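Local structure of inulin fructotransferase (Bacillus sp. snu-7, 2INV) at residues V28-Q31 and S32-A36; N39-I42 and A43-Q47; I60-P64 and G65-L69; V320-G324 and D325-I329. The protein probably splits terminal difructose units from inulin by intramolecular fructosyl transfer, releasing them as a cyclic difructose anhydride. All blocks are in the same frame, centred on the assembly; numbering follows the deposited sequence.

The four contacts follow one another along the chain, and none nests in or crosses another. Contacts 1 and 2 are turns of one helix, 30-48, with centres 15 Å apart. Contacts 3 and 4 close corners between strands; contact 3 joins strand 58-62 to 65-69. It returns to the helix at two places. I34 N lies 2.9 Å from D68 O, a probable hydrogen bond, and I41 CG2 packs 3.7 Å from I60 CD1. These three contacts tie the helix to the N-terminal end of the parallel beta-helix. Contact 4 turns a corner in a much later coil, across the chain's centre, its centre 44 to 48 Å from the others.

Contact 1: V28-Q31 and S32-A36; sequences VTAQ and SDIGA
D33 N donates to T29 O at 2.9 Å across the first turn of helix 30-48. The bond is nearly straight, 166° at the hydrogen, and runs almost in line with the carbonyl. The bonds around it are weaker. S32 N leans back on T29 OG1 at 3.4 Å, and also weakly on T29 O. In return T29 N gives a weak bond to S32 OG at 3.3 Å. Both hydroxyls stand between their own backbone N and carbonyl carbon (chi1 59° for T29, 71° for S32), which turns each toward the other residue's amide N. This is a capping box, with T29 as the N-cap. It is a slack one on the solvent side, where T29 and the extended chain of Q31 are exposed.

The buried side is packed more fully. A30 CB meets I34 CG1 at 4.1 Å, both residues are buried, and Y67 of strand 65-69 touches both. A30 O lies 3.1 Å from I34 N, but at a poor angle for a bond; I34 N turns to the backbone of D68 instead. The helix is kinked here. D33 OD1 takes weak bonds from G35 N and A36 N, whose amides miss the usual helix bond. H70 N and T71 OG1 bind the same carboxylate. V28 CG1 lies beside D33 CB and 3.7 Å from A36 CB, at the partly exposed margin.

Contact 2: N39-I42 and A43-Q47; sequences NDII and ADIKQ
I45 lies back along helix 30-48 against I41 and I42. Its CB sits 3.5 Å from I42 O. CG1 is anti to the carbonyl carbon (chi1 -64°), which swings it back over the preceding turn, 3.3 Å from I41 O. CD1 ends 4.1 Å from I41 CG2 and 4.0 Å from I42 CA. The I41 and I45 side chains cross obliquely. Y15 of strand 14-16 touches both of them, and A58 of strand 58-62 meets I45. Cut back to alanine, I45 would keep CB but lose the branches beyond it, and would probably open a gap beside I41 and Y15.

The backbone is regular alpha-helix. A43 N, D44 N, I45 N and K46 N donate to the carbonyls of N39, D40, I41 and I42, four residues back. The last is the straightest, 166° at the hydrogen and 3.0 Å from K46 N to I42 O. I41 O also takes a weak bond from D44 N at 2.8 Å. The helix is amphipathic. I41, I42 and I45 form its buried side, while A43, K46 and Q47 are exposed.

K46 bends at its third torsion, and CE passes 4.0 Å from I42 CG2. NZ continues to a salt bridge with D76. The acidic residues have outside partners too: D40 OD2 accepts from W20 NE1, and D44 OD2 is hydrogen-bonded to Y15 OH and forms a salt bridge with R48 NE.

Contact 3: I60-P64 and G65-L69; sequences IIIPP and GDYDL
Y67 OH donates to P63 O at 2.6 Å, closing the turn between the two segments. The oxygen of P63 lies at the ring edge, in the plane of the ring. Seen from the carbonyl the geometry differs: the hydroxyl stands about 60° above the carbonyl plane, well away from the usual lone-pair direction. A water adds a second polar link. It donates to Y67 OH and to P64 O, 2.7 Å from each. The phenol oxygen thus gives one bond and accepts another.

Van der Waals contact accompanies these bonds. I62 CG2 meets Y67 CE2 at 3.5 Å, and the two side chains run antiparallel alongside one another. P63 CB comes 3.5 Å from Y67 OH, with the proline and the tyrosine crossing near a right angle. T18 also touches Y67.

The backbone sets the shape. G65 has angles (phi 166°, psi 173°) at which a CB would clash with P64 O. At the turn itself P64 packs on N13 of the second subunit. The arrangement is a corner of the right-handed parallel beta-helix, where the chain passes from strand 58-62, paired with 80-84, to strand 65-69, paired with 111-115.

Contact 4: V320-G324 and D325-I329; sequences VHIAG and DNNLI
At a corner of the right-handed parallel beta-helix, between strands 320-323 and 328-337, I322 packs against both I329 and N327. I322 and I329 reach toward each other tip to tip, with I322 CG1 4.0 Å from I329 CD1. The other branch of I322, CG2, is anti to the backbone N and meets N327 ND2 at 3.6 Å. N327 ND2 also lies 3.7 Å from G324 C, inside the bend. A CB on G324 would clash with D325 N and be tight against N327 ND2. N326 has left-handed backbone angles (phi 47°, psi 31°) just after the corner at G324.

D325 folds back along the bend, and its OD1 rests 3.3 Å from G324 C. OD1 accepts a hydrogen bond from D359 N in the next coil. Without the carboxylate, as in an alanine here, D359 N would probably lose its acceptor.

N327 is one of a row of asparagines at this corner. Its OD1 accepts from N289 N and its ND2 donates to C286 O in the coil before. N361 repeats the pattern in the coil after, its OD1 on N327 N and its ND2 on G324 O. The segments themselves share van der Waals contact and no hydrogen bond. The bonds of D325, N327 and G324 named here all run to neighbouring coils, while the isoleucines pack inside.

Contact 1: V28-Q31 and S32-A36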
loop_
_atom_site.group_PDB
_atom_site.type_symbol
_atom_site.label_atom_id
_atom_site.label_comp_id
_atom_site.label_asym_id
_atom_site.label_seq_id
_atom_site.Cartn_x
_atom_site.Cartn_y
_atom_site.Cartn_z
ATOM N N VAL A 28 -38.732 12.743 5.388
ATOM C CA VAL A 28 -37.402 13.286 5.123
ATOM C C VAL A 28 -36.487 12.056 5.134
ATOM O O VAL A 28 -35.934 11.683 6.174
ATOM C CB VAL A 28 -36.945 14.283 6.222
ATOM C CG1 VAL A 28 -35.495 14.703 5.966
ATOM C CG2 VAL A 28 -37.847 15.506 6.219
ATOM N N THR A 29 -36.351 11.438 3.960
ATOM C CA THR A 29 -35.556 10.231 3.745
ATOM C C THR A 29 -34.105 10.485 3.356
ATOM O O THR A 29 -33.685 11.624 3.186
ATOM C CB THR A 29 -36.170 9.400 2.618
ATOM O OG1 THR A 29 -36.198 10.192 1.423
ATOM C CG2 THR A 29 -37.586 8.972 2.971
ATOM N N ALA A 30 -33.349 9.403 3.193
ATOM C CA ALA A 30 -31.955 9.520 2.794
ATOM C C ALA A 30 -31.911 10.124 1.395
ATOM O O ALA A 30 -30.979 10.852 1.057
ATOM C CB ALA A 30 -31.281 8.153 2.800
ATOM N N GLN A 31 -32.927 9.829 0.586
ATOM C CA GLN A 31 -32.988 10.355 -0.775
ATOM C C GLN A 31 -33.159 11.873 -0.830
ATOM O O GLN A 31 -32.521 12.542 -1.640
ATOM C CB GLN A 31 -34.127 9.692 -1.563
ATOM C CG GLN A 31 -33.886 8.231 -1.927
ATOM C CD GLN A 31 -34.912 7.711 -2.909
ATOM O OE1 GLN A 31 -35.175 8.334 -3.947
ATOM N NE2 GLN A 31 -35.502 6.563 -2.591
ATOM N N SER A 32 -34.022 12.416 0.025
ATOM C CA SER A 32 -34.260 13.859 0.032
ATOM C C SER A 32 -33.229 14.631 0.867
ATOM O O SER A 32 -32.833 15.733 0.492
ATOM C CB SER A 32 -35.681 14.177 0.516
ATOM O OG SER A 32 -35.833 13.935 1.899
ATOM N N ASP A 33 -32.811 14.070 1.999
ATOM C CA ASP A 33 -31.796 14.709 2.834
ATOM C C ASP A 33 -31.120 13.685 3.735
ATOM O O ASP A 33 -31.471 13.541 4.903
ATOM C CB ASP A 33 -32.397 15.818 3.695
ATOM C CG ASP A 33 -31.333 16.765 4.244
ATOM O OD1 ASP A 33 -30.127 16.484 4.049
ATOM O OD2 ASP A 33 -31.691 17.791 4.870
ATOM N N ILE A 34 -30.146 12.973 3.182
ATOM C CA ILE A 34 -29.421 11.971 3.946
ATOM C C ILE A 34 -28.686 12.649 5.092
ATOM O O ILE A 34 -28.330 12.020 6.077
ATOM C CB ILE A 34 -28.411 11.197 3.058
ATOM C CG1 ILE A 34 -27.835 10.011 3.843
ATOM C CG2 ILE A 34 -27.305 12.127 2.594
ATOM C CD1 ILE A 34 -27.132 8.989 2.981
ATOM N N GLY A 35 -28.471 13.951 4.954
ATOM C CA GLY A 35 -27.797 14.706 5.993
ATOM C C GLY A 35 -28.664 14.710 7.238
ATOM O O GLY A 35 -28.190 14.434 8.340
ATOM N N ALA A 36 -29.948 15.003 7.052
ATOM C CA ALA A 36 -30.899 15.030 8.152
ATOM C C ALA A 36 -30.991 13.661 8.809
ATOM O O ALA A 36 -31.048 13.554 10.039
ATOM C CB ALA A 36 -32.273 15.464 7.646
#

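Contact 2: N39-I42 and A43-Q47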
loop_
_atom_site.group_PDB
_atom_site.type_symbol
_atom_site.label_atom_id
_atom_site.label_comp_id
_atom_site.label_asym_id
_atom_site.label_seq_id
_atom_site.Cartn_x
_atom_site.Cartn_y
_atom_site.Cartn_z
ATOM N N ASN A 39 -27.823 12.826 10.878
ATOM C CA ASN A 39 -27.793 13.595 12.114
ATOM C C ASN A 39 -28.762 12.986 13.132
ATOM O O ASN A 39 -28.461 12.951 14.325
ATOM C CB ASN A 39 -28.130 15.067 11.867
ATOM C CG ASN A 39 -26.935 15.863 11.356
ATOM O OD1 ASN A 39 -25.798 15.632 11.771
ATOM N ND2 ASN A 39 -27.190 16.814 10.458
ATOM N N ASP A 40 -29.908 12.481 12.670
ATOM C CA ASP A 40 -30.853 11.874 13.604
ATOM C C ASP A 40 -30.296 10.550 14.109
ATOM O O ASP A 40 -30.557 10.170 15.252
ATOM C CB ASP A 40 -32.227 11.643 12.966
ATOM C CG ASP A 40 -33.297 11.296 13.997
ATOM O OD1 ASP A 40 -33.595 12.145 14.864
ATOM O OD2 ASP A 40 -33.841 10.175 13.943
ATOM N N ILE A 41 -29.536 9.841 13.273
ATOM C CA ILE A 41 -28.957 8.582 13.727
ATOM C C ILE A 41 -27.917 8.865 14.805
ATOM O O ILE A 41 -27.917 8.230 15.849
ATOM C CB ILE A 41 -28.289 7.789 12.579
ATOM C CG1 ILE A 41 -29.361 7.191 11.664
ATOM C CG2 ILE A 41 -27.429 6.677 13.159
ATOM C CD1 ILE A 41 -28.826 6.669 10.347
ATOM N N ILE A 42 -27.033 9.824 14.553
ATOM C CA ILE A 42 -26.009 10.168 15.537
ATOM C C ILE A 42 -26.688 10.606 16.827
ATOM O O ILE A 42 -26.175 10.361 17.921
ATOM C CB ILE A 42 -25.093 11.314 15.056
ATOM C CG1 ILE A 42 -24.280 10.857 13.846
ATOM C CG2 ILE A 42 -24.143 11.728 16.186
ATOM C CD1 ILE A 42 -23.479 11.960 13.184
ATOM N N ALA A 43 -27.847 11.249 16.700
ATOM C CA ALA A 43 -28.586 11.699 17.866
ATOM C C ALA A 43 -29.082 10.484 18.644
ATOM O O ALA A 43 -29.164 10.523 19.867
ATOM C CB ALA A 43 -29.757 12.582 17.441
ATOM N N ASP A 44 -29.401 9.402 17.942
ATOM C CA ASP A 44 -29.877 8.195 18.612
ATOM C C ASP A 44 -28.724 7.467 19.288
ATOM O O ASP A 44 -28.909 6.820 20.317
ATOM C CB ASP A 44 -30.554 7.237 17.630
ATOM C CG ASP A 44 -31.095 5.990 18.320
ATOM O OD1 ASP A 44 -32.101 6.097 19.058
ATOM O OD2 ASP A 44 -30.502 4.906 18.135
ATOM N N ILE A 45 -27.535 7.570 18.701
ATOM C CA ILE A 45 -26.352 6.925 19.253
ATOM C C ILE A 45 -26.023 7.598 20.579
ATOM O O ILE A 45 -25.766 6.924 21.580
ATOM C CB ILE A 45 -25.150 7.070 18.302
ATOM C CG1 ILE A 45 -25.437 6.324 16.997
ATOM C CG2 ILE A 45 -23.884 6.525 18.963
ATOM C CD1 ILE A 45 -24.363 6.499 15.938
ATOM N N LYS A 46 -26.030 8.930 20.579
ATOM C CA LYS A 46 -25.741 9.698 21.787
ATOM C C LYS A 46 -26.857 9.436 22.793
ATOM O O LYS A 46 -26.630 9.419 24.000
ATOM C CB LYS A 46 -25.659 11.192 21.468
ATOM C CG LYS A 46 -24.489 11.549 20.558
ATOM C CD LYS A 46 -24.177 13.050 20.581
ATOM C CE LYS A 46 -24.901 13.794 19.485
ATOM N NZ LYS A 46 -24.531 15.243 19.496
ATOM N N GLN A 47 -28.059 9.215 22.274
ATOM C CA GLN A 47 -29.223 8.926 23.092
ATOM C C GLN A 47 -28.871 7.750 23.962
ATOM O O GLN A 47 -28.954 7.784 25.191
ATOM C CB GLN A 47 -30.367 8.480 22.203
ATOM C CG GLN A 47 -31.693 8.438 22.888
ATOM C CD GLN A 47 -32.175 9.814 23.193
ATOM O OE1 GLN A 47 -31.781 10.420 24.197
ATOM N NE2 GLN A 47 -33.009 10.352 22.303
#

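Contact 3: I60-P64 and G65-L69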
loop_
_atom_site.group_PDB
_atom_site.type_symbol
_atom_site.label_atom_id
_atom_site.label_comp_id
_atom_site.label_asym_id
_atom_site.label_seq_id
_atom_site.Cartn_x
_atom_site.Cartn_y
_atom_site.Cartn_z
ATOM N N ILE A 60 -22.869 3.222 10.312
ATOM C CA ILE A 60 -23.956 3.716 9.483
ATOM C C ILE A 60 -23.639 3.262 8.066
ATOM O O ILE A 60 -22.644 3.680 7.472
ATOM C CB ILE A 60 -24.054 5.256 9.548
ATOM C CG1 ILE A 60 -24.310 5.697 10.997
ATOM C CG2 ILE A 60 -25.170 5.748 8.637
ATOM C CD1 ILE A 60 -24.371 7.193 11.187
ATOM N N ILE A 61 -24.487 2.384 7.545
ATOM C CA ILE A 61 -24.324 1.814 6.211
ATOM C C ILE A 61 -25.095 2.603 5.158
ATOM O O ILE A 61 -26.270 2.935 5.371
ATOM C CB ILE A 61 -24.845 0.361 6.180
ATOM C CG1 ILE A 61 -24.133 -0.472 7.244
ATOM C CG2 ILE A 61 -24.671 -0.229 4.795
ATOM C CD1 ILE A 61 -22.625 -0.462 7.147
ATOM N N ILE A 62 -24.458 2.898 4.025
ATOM C CA ILE A 62 -25.152 3.634 2.975
ATOM C C ILE A 62 -25.288 2.769 1.721
ATOM O O ILE A 62 -24.346 2.624 0.940
ATOM C CB ILE A 62 -24.421 4.941 2.621
ATOM C CG1 ILE A 62 -24.299 5.817 3.873
ATOM C CG2 ILE A 62 -25.200 5.707 1.548
ATOM C CD1 ILE A 62 -23.325 6.975 3.742
ATOM N N PRO A 63 -26.465 2.149 1.538
ATOM C CA PRO A 63 -26.816 1.281 0.407
ATOM C C PRO A 63 -26.578 1.909 -0.973
ATOM O O PRO A 63 -26.525 3.129 -1.112
ATOM C CB PRO A 63 -28.295 1.009 0.643
ATOM C CG PRO A 63 -28.345 0.866 2.121
ATOM C CD PRO A 63 -27.455 2.004 2.626
ATOM N N PRO A 64 -26.384 1.073 -2.005
ATOM C CA PRO A 64 -26.171 1.622 -3.344
ATOM C C PRO A 64 -27.324 2.562 -3.672
ATOM O O PRO A 64 -28.479 2.177 -3.565
ATOM C CB PRO A 64 -26.178 0.373 -4.229
ATOM C CG PRO A 64 -25.477 -0.611 -3.358
ATOM C CD PRO A 64 -26.046 -0.362 -1.966
ATOM N N GLY A 65 -27.019 3.788 -4.077
ATOM C CA GLY A 65 -28.090 4.704 -4.408
ATOM C C GLY A 65 -27.749 6.166 -4.555
ATOM O O GLY A 65 -26.637 6.603 -4.285
ATOM N N ASP A 66 -28.743 6.921 -5.010
ATOM C CA ASP A 66 -28.624 8.360 -5.215
ATOM C C ASP A 66 -29.253 9.067 -4.013
ATOM O O ASP A 66 -30.459 8.959 -3.785
ATOM C CB ASP A 66 -29.348 8.788 -6.499
ATOM C CG ASP A 66 -28.661 8.286 -7.756
ATOM O OD1 ASP A 66 -27.414 8.198 -7.760
ATOM O OD2 ASP A 66 -29.358 7.989 -8.749
ATOM N N TYR A 67 -28.439 9.787 -3.247
ATOM C CA TYR A 67 -28.920 10.497 -2.060
ATOM C C TYR A 67 -28.510 11.971 -2.055
ATOM O O TYR A 67 -27.341 12.298 -2.266
ATOM C CB TYR A 67 -28.367 9.843 -0.790
ATOM C CG TYR A 67 -28.515 8.344 -0.745
ATOM C CD1 TYR A 67 -29.722 7.751 -0.388
ATOM C CD2 TYR A 67 -27.443 7.515 -1.066
ATOM C CE1 TYR A 67 -29.860 6.363 -0.353
ATOM C CE2 TYR A 67 -27.566 6.130 -1.033
ATOM C CZ TYR A 67 -28.775 5.562 -0.676
ATOM O OH TYR A 67 -28.899 4.196 -0.647
ATOM N N ASP A 68 -29.476 12.852 -1.802
ATOM C CA ASP A 68 -29.238 14.299 -1.739
ATOM C C ASP A 68 -28.909 14.725 -0.310
ATOM O O ASP A 68 -29.598 14.325 0.629
ATOM C CB ASP A 68 -30.482 15.082 -2.169
ATOM C CG ASP A 68 -30.638 15.185 -3.676
ATOM O OD1 ASP A 68 -29.814 14.611 -4.419
ATOM O OD2 ASP A 68 -31.587 15.873 -4.113
ATOM N N LEU A 69 -27.870 15.536 -0.142
ATOM C CA LEU A 69 -27.528 16.014 1.192
ATOM C C LEU A 69 -27.675 17.530 1.231
ATOM O O LEU A 69 -26.888 18.258 0.613
ATOM C CB LEU A 69 -26.094 15.629 1.583
ATOM C CG LEU A 69 -25.713 15.933 3.042
ATOM C CD1 LEU A 69 -24.801 14.843 3.563
ATOM C CD2 LEU A 69 -25.048 17.297 3.155
HETATM O O HOH W 1 -30.677 2.786 -2.109
#

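Contact 4: V320-G324 and D325-I329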
loop_
_atom_site.group_PDB
_atom_site.type_symbol
_atom_site.label_atom_id
_atom_site.label_comp_id
_atom_site.label_asym_id
_atom_site.label_seq_id
_atom_site.Cartn_x
_atom_site.Cartn_y
_atom_site.Cartn_z
ATOM N N VAL A 320 10.388 20.831 -8.980
ATOM C CA VAL A 320 10.558 20.496 -7.579
ATOM C C VAL A 320 11.206 21.701 -6.926
ATOM O O VAL A 320 12.330 22.097 -7.274
ATOM C CB VAL A 320 11.437 19.247 -7.393
ATOM C CG1 VAL A 320 11.783 19.072 -5.918
ATOM C CG2 VAL A 320 10.701 18.020 -7.907
ATOM N N HIS A 321 10.479 22.268 -5.970
ATOM C CA HIS A 321 10.908 23.464 -5.272
ATOM C C HIS A 321 11.198 23.180 -3.798
ATOM O O HIS A 321 10.314 22.747 -3.049
ATOM C CB HIS A 321 9.798 24.498 -5.433
ATOM C CG HIS A 321 10.159 25.866 -4.963
ATOM N ND1 HIS A 321 10.187 26.220 -3.633
ATOM C CD2 HIS A 321 10.484 26.983 -5.656
ATOM C CE1 HIS A 321 10.509 27.497 -3.526
ATOM N NE2 HIS A 321 10.694 27.982 -4.739
ATOM N N ILE A 322 12.440 23.428 -3.384
ATOM C CA ILE A 322 12.848 23.172 -2.002
ATOM C C ILE A 322 13.358 24.406 -1.259
ATOM O O ILE A 322 14.292 25.091 -1.707
ATOM C CB ILE A 322 13.961 22.115 -1.945
ATOM C CG1 ILE A 322 13.565 20.890 -2.783
ATOM C CG2 ILE A 322 14.203 21.696 -0.498
ATOM C CD1 ILE A 322 12.387 20.118 -2.247
ATOM N N ALA A 323 12.728 24.674 -0.120
ATOM C CA ALA A 323 13.096 25.789 0.736
ATOM C C ALA A 323 13.112 25.173 2.128
ATOM O O ALA A 323 12.066 24.985 2.752
ATOM C CB ALA A 323 12.058 26.899 0.664
ATOM N N GLY A 324 14.305 24.841 2.601
ATOM C CA GLY A 324 14.450 24.238 3.911
ATOM C C GLY A 324 15.849 23.669 4.032
ATOM O O GLY A 324 16.695 23.929 3.167
ATOM N N ASP A 325 16.101 22.890 5.081
ATOM C CA ASP A 325 17.429 22.324 5.277
ATOM C C ASP A 325 17.455 20.800 5.318
ATOM O O ASP A 325 16.454 20.138 5.598
ATOM C CB ASP A 325 18.046 22.829 6.589
ATOM C CG ASP A 325 17.821 24.308 6.816
ATOM O OD1 ASP A 325 18.135 25.122 5.921
ATOM O OD2 ASP A 325 17.320 24.657 7.903
ATOM N N ASN A 326 18.636 20.263 5.036
ATOM C CA ASN A 326 18.917 18.837 5.078
ATOM C C ASN A 326 17.959 17.865 4.411
ATOM O O ASN A 326 17.829 16.722 4.845
ATOM C CB ASN A 326 19.133 18.422 6.533
ATOM C CG ASN A 326 20.518 18.762 7.029
ATOM O OD1 ASN A 326 21.505 18.159 6.599
ATOM N ND2 ASN A 326 20.606 19.733 7.937
ATOM N N ASN A 327 17.302 18.307 3.348
ATOM C CA ASN A 327 16.385 17.443 2.615
ATOM C C ASN A 327 17.181 16.621 1.601
ATOM O O ASN A 327 18.194 17.095 1.069
ATOM C CB ASN A 327 15.323 18.290 1.908
ATOM C CG ASN A 327 14.474 19.088 2.882
ATOM O OD1 ASN A 327 13.699 18.527 3.657
ATOM N ND2 ASN A 327 14.618 20.407 2.844
ATOM N N LEU A 328 16.734 15.392 1.343
ATOM C CA LEU A 328 17.414 14.519 0.392
ATOM C C LEU A 328 16.524 14.168 -0.797
ATOM O O LEU A 328 15.639 13.307 -0.697
ATOM C CB LEU A 328 17.866 13.219 1.071
ATOM C CG LEU A 328 18.458 12.151 0.131
ATOM C CD1 LEU A 328 19.739 12.672 -0.504
ATOM C CD2 LEU A 328 18.735 10.878 0.909
ATOM N N ILE A 329 16.773 14.836 -1.921
ATOM C CA ILE A 329 16.021 14.596 -3.142
ATOM C C ILE A 329 16.891 13.692 -4.007
ATOM O O ILE A 329 17.853 14.159 -4.630
ATOM C CB ILE A 329 15.736 15.919 -3.887
ATOM C CG1 ILE A 329 15.064 16.913 -2.940
ATOM C CG2 ILE A 329 14.852 15.665 -5.094
ATOM C CD1 ILE A 329 16.036 17.774 -2.152
#